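Local coordinates for imelysin-like protein (Psychrobacter arcticus, PDB 3PF0) that is of unknown function but, as a mainly helical member of the imelysin (peptidase M75) family, may be a metalloendopeptidase, at residues Thr324-Lys327 / Ala328-Gln331. Sequence-based numbering, arbitrary orientation. Where two conformers were deposited one is given.
Sequences TADK and ATQQ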
loop_
_atom_site.group_PDB
_atom_site.type_symbol
_atom_site.label_atom_id
_atom_site.label_comp_id
_atom_site.label_asym_id
_atom_site.label_seq_id
_atom_site.Cartn_x
_atom_site.Cartn_y
_atom_site.Cartn_z
ATOM N N THR A 324 1.597 17.438 -11.441
ATOM C CA THR A 324 1.955 18.208 -12.644
ATOM C C THR A 324 0.934 17.989 -13.778
ATOM O O THR A 324 1.104 18.551 -14.859
ATOM C CB THR A 324 3.396 17.887 -13.124
ATOM O OG1 THR A 324 3.420 16.607 -13.746
ATOM C CG2 THR A 324 4.436 17.940 -12.002
ATOM N N ALA A 325 -0.113 17.175 -13.542
ATOM C CA ALA A 325 -1.144 16.915 -14.543
ATOM C C ALA A 325 -2.151 18.056 -14.593
ATOM O O ALA A 325 -2.177 18.883 -13.672
ATOM C CB ALA A 325 -1.859 15.618 -14.223
ATOM N N ASP A 326 -2.985 18.094 -15.673
ATOM C CA ASP A 326 -4.042 19.098 -15.838
ATOM C C ASP A 326 -5.115 18.864 -14.784
ATOM O O ASP A 326 -5.340 17.714 -14.393
ATOM C CB ASP A 326 -4.657 19.044 -17.252
ATOM C CG ASP A 326 -3.679 19.302 -18.380
ATOM O OD1 ASP A 326 -3.176 20.441 -18.484
ATOM O OD2 ASP A 326 -3.451 18.377 -19.189
ATOM N N LYS A 327 -5.765 19.947 -14.307
ATOM C CA LYS A 327 -6.814 19.867 -13.288
ATOM C C LYS A 327 -7.978 18.980 -13.732
ATOM O O LYS A 327 -8.488 18.217 -12.917
ATOM C CB LYS A 327 -7.324 21.263 -12.912
ATOM C CG LYS A 327 -6.647 21.843 -11.678
ATOM C CD LYS A 327 -7.196 21.257 -10.372
ATOM C CE LYS A 327 -6.340 21.609 -9.179
ATOM N NZ LYS A 327 -5.132 20.746 -9.082
ATOM N N ALA A 328 -8.362 19.047 -15.021
ATOM C CA ALA A 328 -9.443 18.243 -15.597
ATOM C C ALA A 328 -9.090 16.749 -15.599
ATOM O O ALA A 328 -9.952 15.923 -15.289
ATOM C CB ALA A 328 -9.755 18.718 -17.009
ATOM N N THR A 329 -7.816 16.408 -15.892
ATOM C CA THR A 329 -7.317 15.022 -15.919
ATOM C C THR A 329 -7.290 14.437 -14.503
ATOM O O THR A 329 -7.558 13.249 -14.323
ATOM C CB THR A 329 -5.927 14.945 -16.574
ATOM O OG1 THR A 329 -5.863 15.837 -17.688
ATOM C CG2 THR A 329 -5.586 13.542 -17.035
ATOM N N GLN A 330 -6.965 15.274 -13.507
ATOM C CA GLN A 330 -6.928 14.885 -12.091
ATOM C C GLN A 330 -8.352 14.607 -11.606
ATOM O O GLN A 330 -8.568 13.664 -10.832
ATOM C CB GLN A 330 -6.266 15.979 -11.240
ATOM C CG GLN A 330 -4.765 16.162 -11.485
ATOM C CD GLN A 330 -4.222 17.384 -10.774
ATOM O OE1 GLN A 330 -4.946 18.336 -10.461
ATOM N NE2 GLN A 330 -2.926 17.395 -10.512
ATOM N N GLN A 331 -9.325 15.412 -12.102
ATOM C CA GLN A 331 -10.754 15.278 -11.806
ATOM C C GLN A 331 -11.289 13.980 -12.414
ATOM O O GLN A 331 -12.054 13.275 -11.756
ATOM C CB GLN A 331 -11.545 16.502 -12.318
ATOM C CG GLN A 331 -12.988 16.595 -11.786
ATOM C CD GLN A 331 -13.080 16.574 -10.272
ATOM O OE1 GLN A 331 -12.495 17.408 -9.574
ATOM N NE2 GLN A 331 -13.803 15.602 -9.733
#
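Asp326 and Gln330 begin the i to i+4 bonding of a helix: Gln330 N donates to Asp326 O over 3.1 Å, and one residue on Gln331 N donates to Lys327 O over 3.0 Å. Along this first turn the side chains of Lys327 and Gln330 cross, and the lysine ammonium meets the amide oxygen. The lysine chain bends at chi2 and again at chi4 (-79°), which brings NZ back to Gln330 OE1 at 2.8 Å, in the plane of the amide carbonyl. Lys327 NZ has a second acceptor in Leu250 O, at the end of helix 225-250. Gln330 runs extended beyond CG (chi2 171°), reaching back along the incoming loop; its CG lies 4.0 Å from Ala325 CB, and NE2 donates to Leu322 O. The amide of the buried Gln330 is thus gripped at both its oxygen and its nitrogen, which sets which way round it lies. A leucine in place of Gln330 would probably leave Leu322 O without this donor and Lys327 NZ with one acceptor fewer, so that the lysine end is less firmly held. Asp326 occupies the N-cap position without a side-chain capping bond; Asp326 CB lies 3.5 Å from Thr329 OG1, a van der Waals contact, while Ala325 rests on Pro319 and Thr329 on Met318. The arrangement is a helix N-terminus at the surface of an all-helical imelysin-like fold, where one glutamine of the first turn ties helix 327-351 to the loop leading in from helix 298-316, and its lysine partner links that turn to the end of helix 225-250.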